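Local coordinates for major pilin protein fimA (Silicibacter pomeroyi, PDB 2IMH) that is of unknown function, belongs to the DUF1028 family and folds into two antiparallel beta sheets flanked by helices, at residues Leu8-Asp11 with Ala16-Gly19; Pro12-Ile17 with Pro173-Val178; Asp69-Val74 with Asn94-Thr99; His73-Asp78 with Arg84-Met89. All coordinates share one frame; numbering follows the deposited sequence. Where two conformers were deposited one is given.

Interaction 1. Residues Leu8-Asp11 with Ala16-Gly19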
loop_
_atom_site.group_PDB
_atom_site.type_symbol
_atom_site.label_atom_id
_atom_site.label_comp_id
_atom_site.label_asym_id
_atom_site.label_seq_id
_atom_site.Cartn_x
_atom_site.Cartn_y
_atom_site.Cartn_z
ATOM N N LEU A 8 -4.388 -0.287 2.960
ATOM C CA LEU A 8 -4.847 -0.201 1.559
ATOM C C LEU A 8 -6.037 0.735 1.523
ATOM O O LEU A 8 -6.882 0.702 2.417
ATOM C CB LEU A 8 -5.261 -1.565 1.017
ATOM C CG LEU A 8 -4.256 -2.713 1.189
ATOM C CD1 LEU A 8 -4.854 -4.058 0.741
ATOM C CD2 LEU A 8 -2.959 -2.389 0.458
ATOM N N ALA A 9 -6.136 1.548 0.474
ATOM C CA ALA A 9 -7.273 2.460 0.385
ATOM C C ALA A 9 -7.610 2.812 -1.047
ATOM O O ALA A 9 -6.758 2.739 -1.926
ATOM C CB ALA A 9 -6.992 3.748 1.174
ATOM N N HIS A 10 -8.871 3.201 -1.239
ATOM C CA HIS A 10 -9.407 3.726 -2.491
ATOM C C HIS A 10 -9.676 5.222 -2.281
ATOM O O HIS A 10 -10.104 5.638 -1.192
ATOM C CB HIS A 10 -10.695 2.926 -2.820
ATOM C CG HIS A 10 -11.606 3.554 -3.836
ATOM N ND1 HIS A 10 -11.182 3.950 -5.087
ATOM C CD2 HIS A 10 -12.950 3.741 -3.819
ATOM C CE1 HIS A 10 -12.214 4.421 -5.773
ATOM N NE2 HIS A 10 -13.295 4.298 -5.027
ATOM N N ASP A 11 -9.383 6.026 -3.300
ATOM C CA ASP A 11 -9.659 7.458 -3.264
ATOM C C ASP A 11 -10.866 7.718 -4.178
ATOM O O ASP A 11 -10.701 7.845 -5.388
ATOM C CB ASP A 11 -8.443 8.231 -3.771
ATOM C CG ASP A 11 -8.634 9.739 -3.714
ATOM O OD1 ASP A 11 -9.216 10.232 -2.738
ATOM O OD2 ASP A 11 -8.185 10.428 -4.653
ATOM N N ALA A 16 -8.302 6.689 -7.851
ATOM C CA ALA A 16 -6.972 6.155 -7.511
ATOM C C ALA A 16 -7.110 5.065 -6.465
ATOM O O ALA A 16 -8.036 5.081 -5.645
ATOM C CB ALA A 16 -6.057 7.242 -6.993
ATOM N N ILE A 17 -6.172 4.131 -6.501
ATOM C CA ILE A 17 -6.054 3.101 -5.466
ATOM C C ILE A 17 -4.633 3.172 -4.920
ATOM O O ILE A 17 -3.707 3.602 -5.621
ATOM C CB ILE A 17 -6.399 1.690 -6.001
ATOM C CG1 ILE A 17 -5.525 1.299 -7.215
ATOM C CG2 ILE A 17 -7.911 1.601 -6.286
ATOM C CD1 ILE A 17 -5.699 -0.170 -7.665
ATOM N N GLY A 18 -4.455 2.792 -3.666
ATOM C CA GLY A 18 -3.107 2.818 -3.124
ATOM C C GLY A 18 -2.920 2.063 -1.843
ATOM O O GLY A 18 -3.850 1.464 -1.311
ATOM N N GLY A 19 -1.685 2.077 -1.368
ATOM C CA GLY A 19 -1.373 1.439 -0.092
ATOM C C GLY A 19 -0.066 1.988 0.439
ATOM O O GLY A 19 0.700 2.630 -0.302
#
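The beta hairpin formed by strands 4-11 and 16-23 closes here, where Leu8-Asp11 runs antiparallel to Ala16-Gly19. Ala9 and Gly18 make a hydrogen-bonded pair: Ala9 N donates to Gly18 O at 2.9 Å, and Gly18 N returns the bond to Ala9 O, also at 2.9 Å. Toward the turn, Ala16 O serves two donors, Asp11 N at 2.9 Å in a nearly straight bond (173°) and, weakly, His10 ND1 at 3.4 Å. A chi1 of 163° carries the imidazole of His10 on to the turn end of the hairpin, where Ala16 O lies at its edge, near the ring plane. Two glycines stand opposite Ala9 and Leu8. At the non-hydrogen-bonded pair Leu8-Gly19, CD2 of Leu8 lies 4.2 Å from Gly19 CA, so near that a beta-carbon on Gly19 would clash with it. Beyond the turn end, the carboxylate of Asp11 bonds through OD2 to Thr14 OG1. Leu8, His10 and Ile17 project toward the second sheet, meeting Met41, Ala43, Ala87 and Met89 on strands 40-45 and 85-90, whereas Ala9 and Asp11 lie against Phe142 of helix 142-155; strands 115-120 and 165-172 flank the hairpin.

Interaction 2. Residues Pro12-Ile17 with Pro173-Val178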
loop_
_atom_site.group_PDB
_atom_site.type_symbol
_atom_site.label_atom_id
_atom_site.label_comp_id
_atom_site.label_asym_id
_atom_site.label_seq_id
_atom_site.Cartn_x
_atom_site.Cartn_y
_atom_site.Cartn_z
ATOM N N PRO A 12 -12.082 7.751 -3.606
ATOM C CA PRO A 12 -13.277 7.792 -4.444
ATOM C C PRO A 12 -13.294 8.937 -5.447
ATOM O O PRO A 12 -13.673 8.722 -6.601
ATOM C CB PRO A 12 -14.407 7.939 -3.425
ATOM C CG PRO A 12 -13.882 7.275 -2.211
ATOM C CD PRO A 12 -12.434 7.693 -2.173
ATOM N N GLU A 13 -12.873 10.125 -5.024
ATOM C CA GLU A 13 -12.931 11.301 -5.897
ATOM C C GLU A 13 -12.228 11.070 -7.244
ATOM O O GLU A 13 -12.754 11.460 -8.302
ATOM C CB GLU A 13 -12.381 12.544 -5.187
ATOM C CG GLU A 13 -12.150 13.734 -6.140
ATOM C CD GLU A 13 -12.017 15.084 -5.441
ATOM O OE1 GLU A 13 -11.670 15.131 -4.235
ATOM O OE2 GLU A 13 -12.261 16.112 -6.119
ATOM N N THR A 14 -11.063 10.411 -7.209
ATOM C CA THR A 14 -10.248 10.220 -8.427
ATOM C C THR A 14 -10.304 8.811 -9.009
ATOM O O THR A 14 -10.024 8.599 -10.198
ATOM C CB THR A 14 -8.776 10.577 -8.192
ATOM O OG1 THR A 14 -8.183 9.632 -7.279
ATOM C CG2 THR A 14 -8.655 11.990 -7.610
ATOM N N GLY A 15 -10.643 7.841 -8.173
ATOM C CA GLY A 15 -10.614 6.452 -8.585
ATOM C C GLY A 15 -9.222 5.878 -8.385
ATOM O O GLY A 15 -8.985 4.706 -8.695
ATOM N N ALA A 16 -8.302 6.689 -7.851
ATOM C CA ALA A 16 -6.972 6.155 -7.511
ATOM C C ALA A 16 -7.110 5.065 -6.465
ATOM O O ALA A 16 -8.036 5.081 -5.645
ATOM C CB ALA A 16 -6.057 7.242 -6.993
ATOM N N ILE A 17 -6.172 4.131 -6.501
ATOM C CA ILE A 17 -6.054 3.101 -5.466
ATOM C C ILE A 17 -4.633 3.172 -4.920
ATOM O O ILE A 17 -3.707 3.602 -5.621
ATOM C CB ILE A 17 -6.399 1.690 -6.001
ATOM C CG1 ILE A 17 -5.525 1.299 -7.215
ATOM C CG2 ILE A 17 -7.911 1.601 -6.286
ATOM C CD1 ILE A 17 -5.699 -0.170 -7.665
ATOM N N PRO A 173 -5.385 5.707 -13.584
ATOM C CA PRO A 173 -5.230 5.502 -15.034
ATOM C C PRO A 173 -4.595 6.664 -15.809
ATOM O O PRO A 173 -4.113 6.444 -16.920
ATOM C CB PRO A 173 -6.670 5.306 -15.519
ATOM C CG PRO A 173 -7.518 5.949 -14.488
ATOM C CD PRO A 173 -6.802 5.705 -13.183
ATOM N N ASP A 174 -4.620 7.878 -15.250
ATOM C CA ASP A 174 -4.069 9.053 -15.934
ATOM C C ASP A 174 -2.648 9.374 -15.479
ATOM O O ASP A 174 -2.088 10.408 -15.859
ATOM C CB ASP A 174 -4.956 10.284 -15.690
ATOM C CG ASP A 174 -6.363 10.113 -16.233
ATOM O OD1 ASP A 174 -6.564 9.298 -17.163
ATOM O OD2 ASP A 174 -7.268 10.805 -15.709
ATOM N N ARG A 175 -2.078 8.492 -14.657
ATOM C CA ARG A 175 -0.780 8.753 -14.047
ATOM C C ARG A 175 0.095 7.527 -14.176
ATOM O O ARG A 175 -0.416 6.405 -14.157
ATOM C CB ARG A 175 -0.931 9.049 -12.550
ATOM C CG ARG A 175 -1.934 10.155 -12.203
ATOM C CD ARG A 175 -2.177 10.156 -10.704
ATOM N NE ARG A 175 -3.513 10.640 -10.328
ATOM C CZ ARG A 175 -4.014 10.553 -9.094
ATOM N NH1 ARG A 175 -5.238 11.012 -8.840
ATOM N NH2 ARG A 175 -3.293 10.012 -8.112
ATOM N N PRO A 176 1.422 7.728 -14.246
ATOM C CA PRO A 176 2.289 6.562 -14.123
ATOM C C PRO A 176 2.243 6.068 -12.671
ATOM O O PRO A 176 1.858 6.818 -11.785
ATOM C CB PRO A 176 3.675 7.111 -14.479
ATOM C CG PRO A 176 3.609 8.568 -14.181
ATOM C CD PRO A 176 2.179 8.989 -14.401
ATOM N N PRO A 177 2.599 4.802 -12.435
ATOM C CA PRO A 177 2.550 4.346 -11.040
ATOM C C PRO A 177 3.439 5.199 -10.149
ATOM O O PRO A 177 4.522 5.609 -10.563
ATOM C CB PRO A 177 3.111 2.921 -11.124
ATOM C CG PRO A 177 2.776 2.475 -12.511
ATOM C CD PRO A 177 3.052 3.733 -13.342
ATOM N N VAL A 178 2.969 5.500 -8.947
ATOM C CA VAL A 178 3.806 6.191 -7.978
ATOM C C VAL A 178 4.218 5.097 -7.017
ATOM O O VAL A 178 3.406 4.620 -6.217
ATOM C CB VAL A 178 3.062 7.338 -7.267
ATOM C CG1 VAL A 178 3.880 7.864 -6.122
ATOM C CG2 VAL A 178 2.745 8.472 -8.267
#
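Thr14 OG1 is held from within its own turn: Ala16 N donates to it at 3.0 Å, with an angle of 158° at the hydrogen, which defines an ST turn, and Asp11 OD2 shares a second hydrogen bond with it. The hydroxyl sits between the backbone N and the carbonyl carbon (chi1 67°), a rotation that carries it round to the amide two residues on. Arg175 comes to this turn from the other segment, its chain extended from CG to NE and crossing the Thr14 side chain at about a right angle. NH1 stands 3.6 Å from Thr14 OG1, too loose to count as a bond, and equally 3.6 Å from Thr14 CB. The methyl CG2 of Thr14 meets the guanidinium at its edge, in plane, 3.8 Å from NH1, while NH2 reaches the methyl of Ala16, with 4.1 Å between NH2 and CB. Arg175 therefore lies across the turn in van der Waals contact, and NH2 also forms a long, weak ion pair with Glu143. A valine in place of Thr14 would probably leave Ala16 N and Asp11 OD2 without the hydroxyl they share. The contact lies at one end of the six-stranded sheet, where strand 165-172 runs between strands 16-23 and 175-182; His172 packs on Ala16 and weakly bonds Thr14 O.

Interaction 3. Residues Asp69-Val74 with Asn94-Thr99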
loop_
_atom_site.group_PDB
_atom_site.type_symbol
_atom_site.label_atom_id
_atom_site.label_comp_id
_atom_site.label_asym_id
_atom_site.label_seq_id
_atom_site.Cartn_x
_atom_site.Cartn_y
_atom_site.Cartn_z
ATOM N N ASP A 69 -13.969 -13.685 -0.442
ATOM C CA ASP A 69 -13.777 -14.945 -1.164
ATOM C C ASP A 69 -12.409 -15.080 -1.824
ATOM O O ASP A 69 -11.802 -16.151 -1.791
ATOM C CB ASP A 69 -14.885 -15.124 -2.194
ATOM C CG ASP A 69 -16.245 -15.265 -1.546
ATOM O OD1 ASP A 69 -16.325 -15.831 -0.420
ATOM O OD2 ASP A 69 -17.225 -14.806 -2.148
ATOM N N ALA A 70 -11.924 -13.999 -2.425
ATOM C CA ALA A 70 -10.578 -13.971 -2.995
ATOM C C ALA A 70 -9.522 -14.326 -1.927
ATOM O O ALA A 70 -8.658 -15.177 -2.145
ATOM C CB ALA A 70 -10.306 -12.593 -3.582
ATOM N N VAL A 71 -9.601 -13.677 -0.772
ATOM C CA VAL A 71 -8.654 -13.939 0.306
ATOM C C VAL A 71 -8.814 -15.386 0.794
ATOM O O VAL A 71 -7.825 -16.098 0.978
ATOM C CB VAL A 71 -8.813 -12.922 1.461
ATOM C CG1 VAL A 71 -7.970 -13.326 2.649
ATOM C CG2 VAL A 71 -8.414 -11.514 0.973
ATOM N N ASN A 72 -10.059 -15.823 0.980
ATOM C CA ASN A 72 -10.287 -17.187 1.457
ATOM C C ASN A 72 -9.793 -18.250 0.467
ATOM O O ASN A 72 -9.193 -19.239 0.895
ATOM C CB ASN A 72 -11.753 -17.392 1.879
ATOM C CG ASN A 72 -12.122 -16.615 3.147
ATOM O OD1 ASN A 72 -11.260 -16.065 3.839
ATOM N ND2 ASN A 72 -13.420 -16.560 3.454
ATOM N N HIS A 73 -10.012 -18.043 -0.836
ATOM C CA HIS A 73 -9.546 -18.962 -1.894
ATOM C C HIS A 73 -8.035 -19.130 -1.871
ATOM O O HIS A 73 -7.498 -20.233 -2.026
ATOM C CB HIS A 73 -9.900 -18.431 -3.293
ATOM C CG HIS A 73 -11.368 -18.346 -3.582
ATOM N ND1 HIS A 73 -11.889 -17.452 -4.494
ATOM C CD2 HIS A 73 -12.422 -19.038 -3.088
ATOM C CE1 HIS A 73 -13.200 -17.600 -4.551
ATOM N NE2 HIS A 73 -13.549 -18.556 -3.710
ATOM N N VAL A 74 -7.345 -18.008 -1.733
ATOM C CA VAL A 74 -5.899 -18.013 -1.753
ATOM C C VAL A 74 -5.333 -18.675 -0.497
ATOM O O VAL A 74 -4.444 -19.516 -0.591
ATOM C CB VAL A 74 -5.365 -16.578 -1.916
ATOM C CG1 VAL A 74 -3.884 -16.513 -1.628
ATOM C CG2 VAL A 74 -5.678 -16.101 -3.304
ATOM N N ASN A 94 -14.136 -2.198 -1.261
ATOM C CA ASN A 94 -14.496 -3.383 -0.477
ATOM C C ASN A 94 -13.238 -4.146 -0.127
ATOM O O ASN A 94 -12.353 -4.262 -0.964
ATOM C CB ASN A 94 -15.420 -4.266 -1.312
ATOM C CG ASN A 94 -16.654 -3.529 -1.725
ATOM O OD1 ASN A 94 -17.500 -3.203 -0.879
ATOM N ND2 ASN A 94 -16.745 -3.197 -3.005
ATOM N N ALA A 95 -13.153 -4.654 1.101
ATOM C CA ALA A 95 -11.883 -5.244 1.569
ATOM C C ALA A 95 -12.070 -6.373 2.549
ATOM O O ALA A 95 -13.098 -6.455 3.224
ATOM C CB ALA A 95 -11.017 -4.176 2.186
ATOM N N ALA A 96 -11.060 -7.234 2.635
ATOM C CA ALA A 96 -11.068 -8.329 3.589
ATOM C C ALA A 96 -9.635 -8.694 3.939
ATOM O O ALA A 96 -8.723 -8.464 3.147
ATOM C CB ALA A 96 -11.741 -9.527 2.991
ATOM N N ALA A 97 -9.457 -9.303 5.102
ATOM C CA ALA A 97 -8.151 -9.778 5.521
ATOM C C ALA A 97 -8.225 -11.182 6.107
ATOM O O ALA A 97 -9.272 -11.618 6.611
ATOM C CB ALA A 97 -7.532 -8.823 6.530
ATOM N N PHE A 98 -7.094 -11.873 6.034
ATOM C CA PHE A 98 -6.890 -13.119 6.759
ATOM C C PHE A 98 -5.655 -12.927 7.650
ATOM O O PHE A 98 -4.618 -12.411 7.194
ATOM C CB PHE A 98 -6.641 -14.263 5.782
ATOM C CG PHE A 98 -6.084 -15.501 6.438
ATOM C CD1 PHE A 98 -6.942 -16.449 6.997
ATOM C CD2 PHE A 98 -4.701 -15.705 6.513
ATOM C CE1 PHE A 98 -6.425 -17.591 7.622
ATOM C CE2 PHE A 98 -4.170 -16.842 7.141
ATOM C CZ PHE A 98 -5.046 -17.782 7.704
ATOM N N THR A 99 -5.752 -13.354 8.906
ATOM C CA THR A 99 -4.602 -13.267 9.802
ATOM C C THR A 99 -4.301 -14.652 10.390
ATOM O O THR A 99 -5.079 -15.170 11.193
ATOM C CB THR A 99 -4.815 -12.207 10.917
ATOM O OG1 THR A 99 -4.993 -10.906 10.333
ATOM C CG2 THR A 99 -3.612 -12.164 11.874
#
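Val71 points from its helix into the strand Ala95-Thr99, and its two methyls divide the surface below them. CG1, anti to the backbone N (chi1 172°), is directed at Phe98, where it comes within 3.5 Å of CB; Val71 CG1 also lies 3.8 Å from Phe98 N and 4.1 Å from Ala97 C. CG2 turns to the preceding part of the strand, resting 3.8 Å from Ala96 O and 4.4 Å from Ala96 CB. The valine thus straddles the peptide backbone between two residues whose side chains rise on the same side of the sheet, while those of Ala95 and Ala97 leave on the other. The Val71 and Phe98 side chains cross obliquely, and it is the beta-carbon of the phenylalanine that does the touching. Its CG is anti to the backbone N (chi1 166°), which leads the ring off from Val71, to pack on Thr75 and Arg81.

This is helix-on-sheet packing: helix 67-76 lies over the outermost strand, 95-99, of the four-stranded antiparallel sheet. The segment axes approach to 7.8 Å and point in nearly the same sense, 27° apart. The CA atoms of Val71 and Ala97 come to 6.7 Å, a closeness that the small side chain of Ala96 probably helps to allow. Val71 also touches Ala88 on the neighbouring strand 85-90, and Ala96 meets Pro67 and Glu68 near the start of the helix. Ala70 and Val74 of the same helix pack on helix 51-62, through Val57, His60 and Trp53.

Interaction 4. Residues His73-Asp78 with Arg84-Met89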
loop_
_atom_site.group_PDB
_atom_site.type_symbol
_atom_site.label_atom_id
_atom_site.label_comp_id
_atom_site.label_asym_id
_atom_site.label_seq_id
_atom_site.Cartn_x
_atom_site.Cartn_y
_atom_site.Cartn_z
ATOM N N HIS A 73 -10.012 -18.043 -0.836
ATOM C CA HIS A 73 -9.546 -18.962 -1.894
ATOM C C HIS A 73 -8.035 -19.130 -1.871
ATOM O O HIS A 73 -7.498 -20.233 -2.026
ATOM C CB HIS A 73 -9.900 -18.431 -3.293
ATOM C CG HIS A 73 -11.368 -18.346 -3.582
ATOM N ND1 HIS A 73 -11.889 -17.452 -4.494
ATOM C CD2 HIS A 73 -12.422 -19.038 -3.088
ATOM C CE1 HIS A 73 -13.200 -17.600 -4.551
ATOM N NE2 HIS A 73 -13.549 -18.556 -3.710
ATOM N N VAL A 74 -7.345 -18.008 -1.733
ATOM C CA VAL A 74 -5.899 -18.013 -1.753
ATOM C C VAL A 74 -5.333 -18.675 -0.497
ATOM O O VAL A 74 -4.444 -19.516 -0.591
ATOM C CB VAL A 74 -5.365 -16.578 -1.916
ATOM C CG1 VAL A 74 -3.884 -16.513 -1.628
ATOM C CG2 VAL A 74 -5.678 -16.101 -3.304
ATOM N N THR A 75 -5.861 -18.303 0.663
ATOM C CA THR A 75 -5.280 -18.751 1.927
ATOM C C THR A 75 -5.626 -20.211 2.231
ATOM O O THR A 75 -4.788 -20.942 2.784
ATOM C CB THR A 75 -5.702 -17.853 3.092
ATOM O OG1 THR A 75 -7.128 -17.846 3.204
ATOM C CG2 THR A 75 -5.186 -16.426 2.885
ATOM N N SER A 76 -6.843 -20.628 1.861
ATOM C CA SER A 76 -7.333 -21.988 2.134
ATOM C C SER A 76 -6.490 -23.060 1.455
ATOM O O SER A 76 -6.340 -24.174 1.984
ATOM C CB SER A 76 -8.805 -22.141 1.719
ATOM O OG SER A 76 -8.950 -22.192 0.308
ATOM N N GLN A 77 -5.956 -22.725 0.284
ATOM C CA GLN A 77 -5.142 -23.611 -0.563
ATOM C C GLN A 77 -3.739 -23.833 -0.012
ATOM O O GLN A 77 -2.969 -24.624 -0.559
ATOM C CB GLN A 77 -4.959 -22.983 -1.951
ATOM C CG GLN A 77 -6.156 -23.009 -2.894
ATOM C CD GLN A 77 -5.819 -22.391 -4.244
ATOM O OE1 GLN A 77 -5.727 -23.092 -5.255
ATOM N NE2 GLN A 77 -5.608 -21.075 -4.262
ATOM N N ASP A 78 -3.379 -23.092 1.029
ATOM C CA ASP A 78 -1.985 -23.063 1.485
ATOM C C ASP A 78 -1.885 -23.678 2.868
ATOM O O ASP A 78 -2.402 -23.113 3.827
ATOM C CB ASP A 78 -1.515 -21.599 1.496
ATOM C CG ASP A 78 -0.049 -21.424 1.858
ATOM O OD1 ASP A 78 0.597 -22.340 2.444
ATOM O OD2 ASP A 78 0.448 -20.305 1.558
ATOM N N ARG A 84 1.131 -16.552 7.949
ATOM C CA ARG A 84 1.098 -15.351 7.098
ATOM C C ARG A 84 -0.221 -14.605 7.200
ATOM O O ARG A 84 -1.141 -15.041 7.906
ATOM C CB ARG A 84 1.504 -15.652 5.642
ATOM C CG ARG A 84 1.545 -17.146 5.259
ATOM C CD ARG A 84 1.925 -17.354 3.798
ATOM N NE ARG A 84 2.050 -18.780 3.474
ATOM C CZ ARG A 84 3.101 -19.532 3.807
ATOM N NH1 ARG A 84 4.139 -19.000 4.457
ATOM N NH2 ARG A 84 3.117 -20.813 3.481
ATOM N N GLN A 85 -0.295 -13.467 6.512
ATOM C CA GLN A 85 -1.370 -12.516 6.707
ATOM C C GLN A 85 -1.602 -11.830 5.355
ATOM O O GLN A 85 -0.642 -11.524 4.655
ATOM C CB GLN A 85 -0.956 -11.483 7.757
ATOM C CG GLN A 85 -2.004 -10.419 8.035
ATOM C CD GLN A 85 -1.622 -9.505 9.187
ATOM O OE1 GLN A 85 -0.499 -9.009 9.263
ATOM N NE2 GLN A 85 -2.578 -9.262 10.084
ATOM N N LEU A 86 -2.863 -11.631 4.996
ATOM C CA LEU A 86 -3.211 -11.118 3.674
ATOM C C LEU A 86 -4.391 -10.165 3.747
ATOM O O LEU A 86 -5.372 -10.420 4.450
ATOM C CB LEU A 86 -3.573 -12.289 2.737
ATOM C CG LEU A 86 -3.910 -11.917 1.279
ATOM C CD1 LEU A 86 -2.686 -11.295 0.596
ATOM C CD2 LEU A 86 -4.414 -13.132 0.492
ATOM N N ALA A 87 -4.293 -9.059 3.020
ATOM C CA ALA A 87 -5.395 -8.117 2.950
ATOM C C ALA A 87 -5.562 -7.748 1.490
ATOM O O ALA A 87 -4.583 -7.683 0.731
ATOM C CB ALA A 87 -5.095 -6.879 3.762
ATOM N N ALA A 88 -6.798 -7.541 1.076
ATOM C CA ALA A 88 -7.057 -7.228 -0.329
ATOM C C ALA A 88 -8.236 -6.303 -0.412
ATOM O O ALA A 88 -9.179 -6.425 0.373
ATOM C CB ALA A 88 -7.356 -8.495 -1.126
HETATM N N MSE A 89 -8.213 -5.409 -1.396
HETATM C CA MSE A 89 -9.284 -4.441 -1.544
HETATM C C MSE A 89 -9.622 -4.326 -3.021
HETATM O O MSE A 89 -8.718 -4.312 -3.847
HETATM C CB MSE A 89 -8.830 -3.064 -1.011
HETATM C CG MSE A 89 -9.889 -1.990 -1.123
HETATM SE SE MSE A 89 -9.092 -0.198 -1.161
HETATM C CE MSE A 89 -8.305 -0.263 -2.949
#
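At the edge of the Arg84 guanidinium, in its plane, stands the carboxylate of Asp78, gripped side-on by NE and NH2. NE donates to OD2 at 2.9 Å, and NH2 donates to OD1 at 3.1 Å with an angle of 164°; a weak third bond runs from NH2 to OD2. The fit is skewed, the two planes being 36° apart: OD1 receives NH2 on its syn lone pair, whereas OD2 is met from above the carboxylate plane. A chi1 of -176° extends the Asp78 carboxylate from its backbone to meet the extended Arg84 chain, which arrives from the opposite direction. Deeper in, Leu86 CD2 packs 4.0 Å from Val74 CG1 and 4.1 Å from Thr75 CG2, joining helix 67-76 to strand 85-90. Trp53 of helix 51-62 also touches Thr75 and Arg84. A methionine in place of Arg84 would probably leave the Asp78 carboxylate without its countercharge and Ala48 O without the donor NH1. With NH1 bonded to Ala48 O and Asp78 OD1 also accepting from Gly80 N, the pair is fixed from both ends, and the paired charges probably keep arginine and aspartate ionised.

From the N terminus, interaction 1 closes first, a tight hairpin between neighbouring strands of the six-stranded sheet. The turn inside that hairpin opens interaction 2, whose other half arrives some 155 residues later at the outermost strand 175-182; this long loop encloses interactions 3 and 4. Those two begin from the same helix, 67-76, and share His73 and Val74. Interaction 4 closes the shorter loop, onto strand 85-90, and interaction 3 reaches past it to strand 95-99, so interaction 4 nests within the span of interaction 3, binding one helix to adjacent strands of the four-stranded sheet. The two sheets meet at several points, among them Met89 selenium against the Ala9-His10 backbone.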